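Chorismate synthase (Aquifex aeolicus, PDB 1Q1L) probably catalyses, with reduced FMN as cofactor, the anti-1,4-elimination of phosphate from 5-enolpyruvylshikimate-3-phosphate to give chorismate, the branch-point precursor of the aromatic amino acids. Local coordinates at residues A31-S36 with D382-V387; A24-I29 with A150-F155; K154-F159 with D373-K378. All coordinates share one frame; numbering follows the deposited sequence.

Interaction 1: A31-S36 with D382-V387; sequences ANLPLS and DFMEEV
A single beta bridge in the parallel pattern ties Ala31, in the loop between strand 21-27 and helix 37-48, to Phe383, the N-cap residue of helix 384-399. Ala31 N gives a straight hydrogen bond to Asp382 O (2.7 Å), and Ala31 O receives Met384 N (3.0 Å), nearly along the C=O axis. Ala31 O is also met by Phe383 CA in a CH...O contact of 3.3 Å. Just beyond the bridge, Met384, a selenomethionine, starts its side chain with CG anti to the carbonyl carbon (chi1 -67°); this carries CG against Leu33, 3.9 Å from Leu33 CB. Beside the bridge, Asn32 and Glu385 cross at about a right angle, with Asn32 CB 3.8 Å from Glu385 OE1, an oxygen that accepts Asn126 ND2 of the second subunit. Ahead of the helix, Asp382 N gives a hydrogen bond to Glu386 OE1 (2.8 Å), and Glu386 CB rests over the centre of the Phe383 ring. The carboxylate of Asp382 leads away from Ala31 and forms salt bridges with Lys378 of the third subunit and Lys124 of the second. Both backbone polar atoms of buried Ala31 are thus satisfied at the start of a helix, and the two lysines of other subunits are likely to stabilise the charged form of Asp382.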
ATOM      1  N   ALA A  31       2.058  12.067 -18.290  1.00 29.08           N
ATOM      2  CA  ALA A  31       1.335  12.572 -19.450  1.00 30.08           C
ATOM      3  C   ALA A  31       2.309  12.976 -20.549  1.00 30.17           C
ATOM      4  O   ALA A  31       3.460  13.316 -20.275  1.00 30.06           O
ATOM      5  CB  ALA A  31       0.494  13.789 -19.051  1.00 27.92           C
ATOM      6  N   ASN A  32       1.827  12.939 -21.789  1.00 29.50           N
ATOM      7  CA  ASN A  32       2.597  13.334 -22.960  1.00 29.28           C
ATOM      8  C   ASN A  32       3.587  12.294 -23.469  1.00 30.14           C
ATOM      9  O   ASN A  32       4.531  12.626 -24.185  1.00 29.83           O
ATOM     10  CB  ASN A  32       3.312  14.669 -22.694  1.00 30.10           C
ATOM     11  CG  ASN A  32       2.334  15.813 -22.425  1.00 35.58           C
ATOM     12  OD1 ASN A  32       2.722  16.877 -21.939  1.00 37.05           O
ATOM     13  ND2 ASN A  32       1.063  15.597 -22.747  1.00 31.57           N
ATOM     14  N   LEU A  33       3.369  11.038 -23.096  1.00 29.40           N
ATOM     15  CA  LEU A  33       4.213   9.942 -23.560  1.00 28.51           C
ATOM     16  C   LEU A  33       3.559   9.362 -24.811  1.00 30.61           C
ATOM     17  O   LEU A  33       2.413   8.918 -24.767  1.00 31.05           O
ATOM     18  CB  LEU A  33       4.301   8.830 -22.513  1.00 25.96           C
ATOM     19  CG  LEU A  33       4.982   7.545 -23.016  1.00 24.52           C
ATOM     20  CD1 LEU A  33       6.486   7.789 -23.134  1.00 24.46           C
ATOM     21  CD2 LEU A  33       4.705   6.377 -22.068  1.00 23.04           C
ATOM     22  N   PRO A  34       4.268   9.371 -25.949  1.00 31.92           N
ATOM     23  CA  PRO A  34       3.659   8.809 -27.161  1.00 32.18           C
ATOM     24  C   PRO A  34       3.383   7.325 -26.918  1.00 32.54           C
ATOM     25  O   PRO A  34       4.274   6.597 -26.487  1.00 32.65           O
ATOM     26  CB  PRO A  34       4.738   9.016 -28.219  1.00 31.78           C
ATOM     27  CG  PRO A  34       5.473  10.240 -27.724  1.00 33.64           C
ATOM     28  CD  PRO A  34       5.573   9.987 -26.242  1.00 32.23           C
ATOM     29  N   LEU A  35       2.158   6.877 -27.184  1.00 33.06           N
ATOM     30  CA  LEU A  35       1.801   5.474 -26.979  1.00 33.33           C
ATOM     31  C   LEU A  35       0.777   5.013 -28.013  1.00 35.41           C
ATOM     32  O   LEU A  35      -0.214   5.697 -28.258  1.00 35.57           O
ATOM     33  CB  LEU A  35       1.226   5.272 -25.570  1.00 33.58           C
ATOM     34  CG  LEU A  35       0.838   3.844 -25.149  1.00 34.15           C
ATOM     35  CD1 LEU A  35       2.082   2.961 -25.079  1.00 35.68           C
ATOM     36  CD2 LEU A  35       0.155   3.875 -23.791  1.00 34.74           C
ATOM     37  N   SER A  36       1.015   3.846 -28.604  1.00 35.05           N
ATOM     38  CA  SER A  36       0.107   3.307 -29.608  1.00 37.49           C
ATOM     39  C   SER A  36      -0.246   1.859 -29.299  1.00 37.81           C
ATOM     40  O   SER A  36       0.445   1.192 -28.528  1.00 38.61           O
ATOM     41  CB  SER A  36       0.756   3.372 -30.991  1.00 38.17           C
ATOM     42  OG  SER A  36       1.882   2.512 -31.045  1.00 38.56           O
ATOM     43  N   ASP A 382       4.743  14.339 -13.387  1.00 37.26           N
ATOM     44  CA  ASP A 382       3.426  14.040 -13.938  1.00 36.11           C
ATOM     45  C   ASP A 382       3.386  14.131 -15.468  1.00 33.87           C
ATOM     46  O   ASP A 382       2.427  13.686 -16.099  1.00 32.63           O
ATOM     47  CB  ASP A 382       2.377  14.967 -13.309  1.00 37.67           C
ATOM     48  CG  ASP A 382       2.180  14.702 -11.815  1.00 39.94           C
ATOM     49  OD1 ASP A 382       1.867  13.547 -11.448  1.00 41.54           O
ATOM     50  OD2 ASP A 382       2.331  15.643 -11.008  1.00 38.75           O
ATOM     51  N   PHE A 383       4.422  14.719 -16.061  1.00 31.98           N
ATOM     52  CA  PHE A 383       4.514  14.808 -17.520  1.00 32.18           C
ATOM     53  C   PHE A 383       5.951  14.533 -17.946  1.00 31.37           C
ATOM     54  O   PHE A 383       6.888  14.816 -17.205  1.00 28.82           O
ATOM     55  CB  PHE A 383       4.034  16.170 -18.051  1.00 31.99           C
ATOM     56  CG  PHE A 383       4.576  17.357 -17.303  1.00 34.03           C
ATOM     57  CD1 PHE A 383       4.078  17.694 -16.047  1.00 34.34           C
ATOM     58  CD2 PHE A 383       5.554  18.165 -17.876  1.00 34.08           C
ATOM     59  CE1 PHE A 383       4.543  18.823 -15.375  1.00 36.53           C
ATOM     60  CE2 PHE A 383       6.027  19.299 -17.211  1.00 36.47           C
ATOM     61  CZ  PHE A 383       5.519  19.629 -15.958  1.00 36.17           C
HETATM   62  N   MSE A 384       6.110  13.972 -19.139  1.00 32.65           N
HETATM   63  CA  MSE A 384       7.418  13.589 -19.659  1.00 33.35           C
HETATM   64  C   MSE A 384       8.510  14.648 -19.655  1.00 34.42           C
HETATM   65  O   MSE A 384       9.665  14.350 -19.344  1.00 33.57           O
HETATM   66  CB  MSE A 384       7.261  13.012 -21.064  1.00 32.67           C
HETATM   67  CG  MSE A 384       6.517  11.683 -21.096  1.00 35.84           C
HETATM   68 SE   MSE A 384       7.253  10.358 -19.870  1.00 37.98          SE
HETATM   69  CE  MSE A 384       9.065  10.302 -20.561  1.00 33.85           C
ATOM     70  N   GLU A 385       8.154  15.877 -20.004  1.00 35.39           N
ATOM     71  CA  GLU A 385       9.114  16.971 -20.028  1.00 36.45           C
ATOM     72  C   GLU A 385       9.739  17.146 -18.638  1.00 36.39           C
ATOM     73  O   GLU A 385      10.942  17.362 -18.497  1.00 35.32           O
ATOM     74  CB  GLU A 385       8.412  18.267 -20.444  1.00 38.22           C
ATOM     75  CG  GLU A 385       7.796  18.272 -21.858  1.00 41.51           C
ATOM     76  CD  GLU A 385       6.661  17.255 -22.072  1.00 43.74           C
ATOM     77  OE1 GLU A 385       5.682  17.228 -21.287  1.00 30.59           O
ATOM     78  OE2 GLU A 385       6.752  16.485 -23.059  1.00 47.18           O
ATOM     79  N   GLU A 386       8.900  17.044 -17.615  1.00 35.86           N
ATOM     80  CA  GLU A 386       9.311  17.204 -16.219  1.00 35.39           C
ATOM     81  C   GLU A 386      10.235  16.067 -15.750  1.00 34.92           C
ATOM     82  O   GLU A 386      11.281  16.307 -15.137  1.00 33.15           O
ATOM     83  CB  GLU A 386       8.047  17.259 -15.355  1.00 37.30           C
ATOM     84  CG  GLU A 386       8.253  17.470 -13.879  1.00 39.44           C
ATOM     85  CD  GLU A 386       6.932  17.722 -13.163  1.00 43.00           C
ATOM     86  OE1 GLU A 386       6.063  16.815 -13.143  1.00 36.96           O
ATOM     87  OE2 GLU A 386       6.764  18.840 -12.631  1.00 44.83           O
ATOM     88  N   VAL A 387       9.839  14.835 -16.042  1.00 33.45           N
ATOM     89  CA  VAL A 387      10.613  13.665 -15.652  1.00 34.47           C
ATOM     90  C   VAL A 387      11.959  13.615 -16.380  1.00 33.03           C
ATOM     91  O   VAL A 387      12.986  13.316 -15.775  1.00 32.48           O
ATOM     92  CB  VAL A 387       9.824  12.368 -15.945  1.00 34.62           C
ATOM     93  CG1 VAL A 387      10.607  11.156 -15.465  1.00 35.13           C
ATOM     94  CG2 VAL A 387       8.466  12.425 -15.259  1.00 36.02           C
TER

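Interaction 2: A24-I29 with A150-F155; sequences AILEGI and AVCKKF
The ring of Phe155 is approached obliquely by CD1 of Ile29, whose closest atom on that residue is Phe155 CB at 4.3 Å. One face of the ring carries CE1 of Phe159, above the plane and offset toward the rim, in an edge-to-face arrangement; Ala372, Leu376 and Pro30 also touch the Phe155 side chain. Everything else across the contact is aliphatic or sulphur. Ile29 CD1 owes its place to a bend at chi2 (-70°), and it lies 4.5 Å from Cys152 SG. The side chains of Ile29 and Val151 cross at a slant, Ile29 CG1 4.0 Å from Val151 CG1. That valine methyl also takes the second partner, Leu26: the two side chains reach toward each other tip to tip, with Leu26 CD2 3.7 Å from Val151 CG1 and 3.8 Å from Val151 CB. Leu26 extends into this meeting because its CG stands anti to the backbone N (chi1 169°). From there CD2 comes within 4.4 Å of Cys152 SG. The contact lays helix 142-157 against strand 21-27, an inner strand of an antiparallel sheet, so that a helical and a beta layer of the beta-alpha-beta sandwich meet here. Leu26 hydrogen-bonds through its backbone to Ile80 of the adjacent strand while its side chain faces the helix, where it touches Val148 as well. Ile25, next to it, packs instead on Ile25 of the second subunit. Between strand and Ile29 the chain passes through Gly28 with a positive phi (120°), where a beta carbon would press on Glu27 O. Val151 is further flanked by Ile40 of helix 37-48, and Cys152 by Ala372 of helix 356-379.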
ATOM      1  N   ALA A  24      -6.869  -4.733 -18.113  1.00 31.21           N
ATOM      2  CA  ALA A  24      -5.805  -4.187 -17.288  1.00 30.25           C
ATOM      3  C   ALA A  24      -5.948  -2.687 -17.197  1.00 29.47           C
ATOM      4  O   ALA A  24      -6.354  -2.035 -18.159  1.00 29.16           O
ATOM      5  CB  ALA A  24      -4.440  -4.530 -17.879  1.00 29.35           C
ATOM      6  N   ILE A  25      -5.632  -2.152 -16.023  1.00 27.84           N
ATOM      7  CA  ILE A  25      -5.654  -0.719 -15.800  1.00 27.65           C
ATOM      8  C   ILE A  25      -4.316  -0.388 -15.165  1.00 26.97           C
ATOM      9  O   ILE A  25      -3.951  -0.953 -14.131  1.00 27.40           O
ATOM     10  CB  ILE A  25      -6.794  -0.273 -14.847  1.00 27.40           C
ATOM     11  CG1 ILE A  25      -8.159  -0.550 -15.493  1.00 26.84           C
ATOM     12  CG2 ILE A  25      -6.656   1.217 -14.556  1.00 25.87           C
ATOM     13  CD1 ILE A  25      -9.363  -0.145 -14.648  1.00 23.56           C
ATOM     14  N   LEU A  26      -3.588   0.516 -15.808  1.00 28.59           N
ATOM     15  CA  LEU A  26      -2.276   0.964 -15.362  1.00 28.92           C
ATOM     16  C   LEU A  26      -2.360   2.444 -15.030  1.00 29.09           C
ATOM     17  O   LEU A  26      -2.823   3.236 -15.845  1.00 28.34           O
ATOM     18  CB  LEU A  26      -1.241   0.769 -16.479  1.00 26.63           C
ATOM     19  CG  LEU A  26       0.114   1.445 -16.240  1.00 27.58           C
ATOM     20  CD1 LEU A  26       0.745   0.881 -14.977  1.00 26.78           C
ATOM     21  CD2 LEU A  26       1.026   1.231 -17.434  1.00 26.70           C
ATOM     22  N   GLU A  27      -1.895   2.818 -13.845  1.00 30.40           N
ATOM     23  CA  GLU A  27      -1.937   4.211 -13.433  1.00 30.84           C
ATOM     24  C   GLU A  27      -0.571   4.711 -12.985  1.00 29.90           C
ATOM     25  O   GLU A  27       0.163   4.002 -12.301  1.00 31.90           O
ATOM     26  CB  GLU A  27      -2.932   4.384 -12.285  1.00 35.71           C
ATOM     27  CG  GLU A  27      -3.127   5.826 -11.865  1.00 41.97           C
ATOM     28  CD  GLU A  27      -4.013   5.965 -10.642  1.00 46.23           C
ATOM     29  OE1 GLU A  27      -3.521   5.726  -9.521  1.00 48.68           O
ATOM     30  OE2 GLU A  27      -5.205   6.307 -10.803  1.00 51.12           O
ATOM     31  N   GLY A  28      -0.233   5.938 -13.361  1.00 28.58           N
ATOM     32  CA  GLY A  28       1.040   6.498 -12.946  1.00 26.94           C
ATOM     33  C   GLY A  28       1.997   6.888 -14.052  1.00 26.08           C
ATOM     34  O   GLY A  28       2.965   7.608 -13.792  1.00 24.97           O
ATOM     35  N   ILE A  29       1.763   6.412 -15.276  1.00 24.64           N
ATOM     36  CA  ILE A  29       2.648   6.788 -16.382  1.00 26.81           C
ATOM     37  C   ILE A  29       2.413   8.270 -16.651  1.00 26.05           C
ATOM     38  O   ILE A  29       1.276   8.700 -16.794  1.00 29.81           O
ATOM     39  CB  ILE A  29       2.352   5.984 -17.661  1.00 24.88           C
ATOM     40  CG1 ILE A  29       2.569   4.490 -17.396  1.00 26.66           C
ATOM     41  CG2 ILE A  29       3.286   6.436 -18.781  1.00 24.51           C
ATOM     42  CD1 ILE A  29       4.023   4.099 -17.214  1.00 27.57           C
ATOM     43  N   ALA A 150       4.479  -3.485 -21.797  1.00 26.19           N
ATOM     44  CA  ALA A 150       4.770  -2.824 -23.068  1.00 25.20           C
ATOM     45  C   ALA A 150       4.724  -1.315 -22.879  1.00 26.12           C
ATOM     46  O   ALA A 150       5.520  -0.577 -23.464  1.00 25.27           O
ATOM     47  CB  ALA A 150       3.752  -3.254 -24.139  1.00 27.81           C
ATOM     48  N   VAL A 151       3.789  -0.848 -22.056  1.00 26.07           N
ATOM     49  CA  VAL A 151       3.672   0.586 -21.804  1.00 24.23           C
ATOM     50  C   VAL A 151       4.893   1.059 -21.019  1.00 24.74           C
ATOM     51  O   VAL A 151       5.475   2.104 -21.314  1.00 25.97           O
ATOM     52  CB  VAL A 151       2.376   0.910 -20.998  1.00 23.35           C
ATOM     53  CG1 VAL A 151       2.268   2.407 -20.749  1.00 21.85           C
ATOM     54  CG2 VAL A 151       1.158   0.421 -21.771  1.00 23.41           C
ATOM     55  N   CYS A 152       5.288   0.279 -20.023  1.00 25.03           N
ATOM     56  CA  CYS A 152       6.438   0.636 -19.206  1.00 26.54           C
ATOM     57  C   CYS A 152       7.719   0.656 -20.029  1.00 25.28           C
ATOM     58  O   CYS A 152       8.592   1.495 -19.806  1.00 26.64           O
ATOM     59  CB  CYS A 152       6.555  -0.329 -18.031  1.00 26.79           C
ATOM     60  SG  CYS A 152       5.124  -0.220 -16.932  1.00 31.91           S
ATOM     61  N   LYS A 153       7.831  -0.259 -20.988  1.00 28.07           N
ATOM     62  CA  LYS A 153       9.010  -0.285 -21.852  1.00 28.73           C
ATOM     63  C   LYS A 153       9.062   0.997 -22.674  1.00 29.58           C
ATOM     64  O   LYS A 153      10.119   1.606 -22.818  1.00 30.34           O
ATOM     65  CB  LYS A 153       8.970  -1.471 -22.813  1.00 31.32           C
ATOM     66  CG  LYS A 153       9.299  -2.820 -22.207  1.00 33.39           C
ATOM     67  CD  LYS A 153       9.442  -3.857 -23.316  1.00 31.89           C
ATOM     68  CE  LYS A 153       9.787  -5.229 -22.772  1.00 36.52           C
ATOM     69  NZ  LYS A 153       9.919  -6.226 -23.872  1.00 37.89           N
ATOM     70  N   LYS A 154       7.925   1.403 -23.233  1.00 30.28           N
ATOM     71  CA  LYS A 154       7.895   2.628 -24.027  1.00 29.85           C
ATOM     72  C   LYS A 154       8.370   3.784 -23.155  1.00 29.51           C
ATOM     73  O   LYS A 154       9.182   4.612 -23.576  1.00 30.23           O
ATOM     74  CB  LYS A 154       6.482   2.907 -24.545  1.00 30.69           C
ATOM     75  CG  LYS A 154       6.408   4.120 -25.469  1.00 33.54           C
ATOM     76  CD  LYS A 154       7.398   3.980 -26.632  1.00 34.47           C
ATOM     77  CE  LYS A 154       7.497   5.263 -27.455  1.00 35.41           C
ATOM     78  NZ  LYS A 154       6.202   5.618 -28.099  1.00 35.37           N
ATOM     79  N   PHE A 155       7.863   3.834 -21.930  1.00 29.05           N
ATOM     80  CA  PHE A 155       8.254   4.880 -20.990  1.00 29.67           C
ATOM     81  C   PHE A 155       9.775   4.883 -20.765  1.00 28.31           C
ATOM     82  O   PHE A 155      10.425   5.926 -20.840  1.00 28.14           O
ATOM     83  CB  PHE A 155       7.533   4.673 -19.650  1.00 28.62           C
ATOM     84  CG  PHE A 155       8.029   5.572 -18.553  1.00 29.86           C
ATOM     85  CD1 PHE A 155       7.802   6.946 -18.597  1.00 27.74           C
ATOM     86  CD2 PHE A 155       8.765   5.046 -17.492  1.00 28.20           C
ATOM     87  CE1 PHE A 155       8.304   7.784 -17.599  1.00 31.10           C
ATOM     88  CE2 PHE A 155       9.270   5.872 -16.492  1.00 29.70           C
ATOM     89  CZ  PHE A 155       9.041   7.246 -16.545  1.00 27.03           C
TER

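Interaction 3: K154-F159 with D373-K378; sequences KFLSEF and DALLEK
Leu375, on helix 356-379, is the first residue of 373-378 to meet 154-159: its CD2 methyl lies over one face of the Phe159 ring, 4.0 Å from the centroid and 18° off the normal, a CH-pi contact. CD2 is closest to Phe159 CD1 (3.8 Å), and it also lies 4.1 Å from Leu156 CD2. Leu375 CG stands anti to the backbone N (chi1 -172°), on the way to this CD2 contact. The next residue, Leu376, crosses Phe155 obliquely, its CD2 3.5 Å from Phe155 CZ and its CG 3.7 Å from the same atom. An alanine in place of Phe155 would probably open a gap beside Leu376 CD2 and CG, leaving that leucine without its aromatic neighbour. Farther on, Lys378 O accepts a hydrogen bond from Arg390 NH1 of the third subunit. No hydrogen bond joins the two segments, and the nearest CA atoms, of Leu156 and Leu375, are 8.5 Å apart; such apolar helix-to-helix packing belongs to the helical layer of the beta-alpha-beta sandwich of chorismate synthase.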
ATOM      1  N   LYS A 154       7.925   1.403 -23.233  1.00 30.28           N
ATOM      2  CA  LYS A 154       7.895   2.628 -24.027  1.00 29.85           C
ATOM      3  C   LYS A 154       8.370   3.784 -23.155  1.00 29.51           C
ATOM      4  O   LYS A 154       9.182   4.612 -23.576  1.00 30.23           O
ATOM      5  CB  LYS A 154       6.482   2.907 -24.545  1.00 30.69           C
ATOM      6  CG  LYS A 154       6.408   4.120 -25.469  1.00 33.54           C
ATOM      7  CD  LYS A 154       7.398   3.980 -26.632  1.00 34.47           C
ATOM      8  CE  LYS A 154       7.497   5.263 -27.455  1.00 35.41           C
ATOM      9  NZ  LYS A 154       6.202   5.618 -28.099  1.00 35.37           N
ATOM     10  N   PHE A 155       7.863   3.834 -21.930  1.00 29.05           N
ATOM     11  CA  PHE A 155       8.254   4.880 -20.990  1.00 29.67           C
ATOM     12  C   PHE A 155       9.775   4.883 -20.765  1.00 28.31           C
ATOM     13  O   PHE A 155      10.425   5.926 -20.840  1.00 28.14           O
ATOM     14  CB  PHE A 155       7.533   4.673 -19.650  1.00 28.62           C
ATOM     15  CG  PHE A 155       8.029   5.572 -18.553  1.00 29.86           C
ATOM     16  CD1 PHE A 155       7.802   6.946 -18.597  1.00 27.74           C
ATOM     17  CD2 PHE A 155       8.765   5.046 -17.492  1.00 28.20           C
ATOM     18  CE1 PHE A 155       8.304   7.784 -17.599  1.00 31.10           C
ATOM     19  CE2 PHE A 155       9.270   5.872 -16.492  1.00 29.70           C
ATOM     20  CZ  PHE A 155       9.041   7.246 -16.545  1.00 27.03           C
ATOM     21  N   LEU A 156      10.332   3.706 -20.504  1.00 28.77           N
ATOM     22  CA  LEU A 156      11.765   3.557 -20.245  1.00 29.48           C
ATOM     23  C   LEU A 156      12.655   3.921 -21.425  1.00 31.47           C
ATOM     24  O   LEU A 156      13.753   4.455 -21.245  1.00 29.01           O
ATOM     25  CB  LEU A 156      12.084   2.121 -19.834  1.00 25.83           C
ATOM     26  CG  LEU A 156      11.640   1.649 -18.455  1.00 28.22           C
ATOM     27  CD1 LEU A 156      11.943   0.163 -18.313  1.00 24.64           C
ATOM     28  CD2 LEU A 156      12.356   2.453 -17.381  1.00 27.21           C
ATOM     29  N   SER A 157      12.191   3.610 -22.630  1.00 30.83           N
ATOM     30  CA  SER A 157      12.963   3.909 -23.826  1.00 30.97           C
ATOM     31  C   SER A 157      13.162   5.407 -24.013  1.00 30.53           C
ATOM     32  O   SER A 157      14.118   5.827 -24.662  1.00 31.52           O
ATOM     33  CB  SER A 157      12.280   3.310 -25.061  1.00 32.37           C
ATOM     34  OG  SER A 157      10.979   3.835 -25.231  1.00 34.48           O
ATOM     35  N   GLU A 158      12.271   6.216 -23.446  1.00 28.90           N
ATOM     36  CA  GLU A 158      12.387   7.667 -23.569  1.00 28.76           C
ATOM     37  C   GLU A 158      13.640   8.145 -22.850  1.00 30.95           C
ATOM     38  O   GLU A 158      14.125   9.256 -23.094  1.00 31.50           O
ATOM     39  CB  GLU A 158      11.169   8.373 -22.958  1.00 31.07           C
ATOM     40  CG  GLU A 158       9.842   8.086 -23.642  1.00 35.11           C
ATOM     41  CD  GLU A 158       9.794   8.580 -25.076  1.00 39.16           C
ATOM     42  OE1 GLU A 158      10.251   9.714 -25.336  1.00 41.83           O
ATOM     43  OE2 GLU A 158       9.287   7.839 -25.941  1.00 43.78           O
ATOM     44  N   PHE A 159      14.155   7.316 -21.947  1.00 30.36           N
ATOM     45  CA  PHE A 159      15.357   7.676 -21.208  1.00 32.30           C
ATOM     46  C   PHE A 159      16.540   6.870 -21.732  1.00 32.87           C
ATOM     47  O   PHE A 159      17.608   6.867 -21.134  1.00 31.47           O
ATOM     48  CB  PHE A 159      15.174   7.405 -19.715  1.00 32.39           C
ATOM     49  CG  PHE A 159      13.953   8.052 -19.130  1.00 34.69           C
ATOM     50  CD1 PHE A 159      12.721   7.413 -19.180  1.00 33.45           C
ATOM     51  CD2 PHE A 159      14.026   9.326 -18.571  1.00 34.20           C
ATOM     52  CE1 PHE A 159      11.573   8.034 -18.685  1.00 33.95           C
ATOM     53  CE2 PHE A 159      12.889   9.956 -18.075  1.00 35.40           C
ATOM     54  CZ  PHE A 159      11.658   9.307 -18.132  1.00 34.34           C
ATOM     55  N   ASP A 373       8.745   1.667 -12.444  1.00 27.53           N
ATOM     56  CA  ASP A 373       8.265   2.026 -11.117  1.00 25.91           C
ATOM     57  C   ASP A 373       9.388   2.678 -10.298  1.00 26.48           C
ATOM     58  O   ASP A 373       9.210   3.753  -9.711  1.00 24.46           O
ATOM     59  CB  ASP A 373       7.764   0.774 -10.396  1.00 28.69           C
ATOM     60  CG  ASP A 373       7.199   1.080  -9.023  1.00 34.12           C
ATOM     61  OD1 ASP A 373       6.236   1.871  -8.952  1.00 32.89           O
ATOM     62  OD2 ASP A 373       7.716   0.537  -8.020  1.00 33.22           O
ATOM     63  N   ALA A 374      10.544   2.024 -10.270  1.00 24.16           N
ATOM     64  CA  ALA A 374      11.697   2.520  -9.520  1.00 24.48           C
ATOM     65  C   ALA A 374      12.235   3.836 -10.075  1.00 25.48           C
ATOM     66  O   ALA A 374      12.770   4.649  -9.331  1.00 24.09           O
ATOM     67  CB  ALA A 374      12.806   1.473  -9.520  1.00 25.55           C
ATOM     68  N   LEU A 375      12.112   4.040 -11.383  1.00 24.21           N
ATOM     69  CA  LEU A 375      12.600   5.269 -11.975  1.00 25.09           C
ATOM     70  C   LEU A 375      11.662   6.413 -11.587  1.00 27.68           C
ATOM     71  O   LEU A 375      12.112   7.490 -11.209  1.00 28.76           O
ATOM     72  CB  LEU A 375      12.689   5.136 -13.495  1.00 24.01           C
ATOM     73  CG  LEU A 375      13.364   6.314 -14.207  1.00 26.23           C
ATOM     74  CD1 LEU A 375      14.747   6.553 -13.623  1.00 25.58           C
ATOM     75  CD2 LEU A 375      13.453   6.029 -15.700  1.00 25.05           C
ATOM     76  N   LEU A 376      10.358   6.167 -11.657  1.00 27.70           N
ATOM     77  CA  LEU A 376       9.384   7.191 -11.293  1.00 29.99           C
ATOM     78  C   LEU A 376       9.470   7.523  -9.808  1.00 30.02           C
ATOM     79  O   LEU A 376       9.243   8.664  -9.412  1.00 31.31           O
ATOM     80  CB  LEU A 376       7.973   6.726 -11.658  1.00 29.79           C
ATOM     81  CG  LEU A 376       7.668   6.789 -13.157  1.00 28.75           C
ATOM     82  CD1 LEU A 376       6.389   6.014 -13.467  1.00 26.87           C
ATOM     83  CD2 LEU A 376       7.541   8.255 -13.583  1.00 29.73           C
ATOM     84  N   GLU A 377       9.812   6.526  -8.995  1.00 31.80           N
ATOM     85  CA  GLU A 377       9.960   6.694  -7.549  1.00 33.01           C
ATOM     86  C   GLU A 377      11.093   7.676  -7.254  1.00 33.46           C
ATOM     87  O   GLU A 377      11.005   8.501  -6.345  1.00 33.80           O
ATOM     88  CB  GLU A 377      10.285   5.340  -6.901  1.00 35.40           C
ATOM     89  CG  GLU A 377      10.538   5.381  -5.406  1.00 36.78           C
ATOM     90  CD  GLU A 377      11.044   4.050  -4.855  1.00 42.37           C
ATOM     91  OE1 GLU A 377      11.075   3.890  -3.615  1.00 44.36           O
ATOM     92  OE2 GLU A 377      11.420   3.162  -5.655  1.00 41.40           O
ATOM     93  N   LYS A 378      12.163   7.571  -8.034  1.00 33.02           N
ATOM     94  CA  LYS A 378      13.326   8.433  -7.875  1.00 32.37           C
ATOM     95  C   LYS A 378      13.100   9.833  -8.449  1.00 32.02           C
ATOM     96  O   LYS A 378      13.446  10.837  -7.826  1.00 28.91           O
ATOM     97  CB  LYS A 378      14.535   7.793  -8.569  1.00 31.92           C
ATOM     98  CG  LYS A 378      15.779   8.664  -8.625  1.00 36.16           C
ATOM     99  CD  LYS A 378      16.340   8.940  -7.241  1.00 34.24           C
ATOM    100  CE  LYS A 378      17.649   9.704  -7.337  1.00 40.02           C
ATOM    101  NZ  LYS A 378      18.241  10.007  -6.004  1.00 38.30           N
TER

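The three contacts form one continuous cluster, their centres 10 to 11 Å apart. Interactions 2 and 3 both use helix 142-157 and share Phe155, which Met384 of interaction 1 also touches, Met384 SE lying 3.6 Å from Phe155 CE1. A probable hydrogen bond from Lys154 NZ to Pro34 O (2.7 Å) adds a polar link to the helix. Along the chain, 24-29 and 31-36 come first, 150-159 next, then 373-378 and 382-387; interaction 3 is nested inside the loop closed by interaction 1. Early strand and loop, middle helix and the last two helices are thereby joined, close to where neighbouring subunits of the tetramer meet.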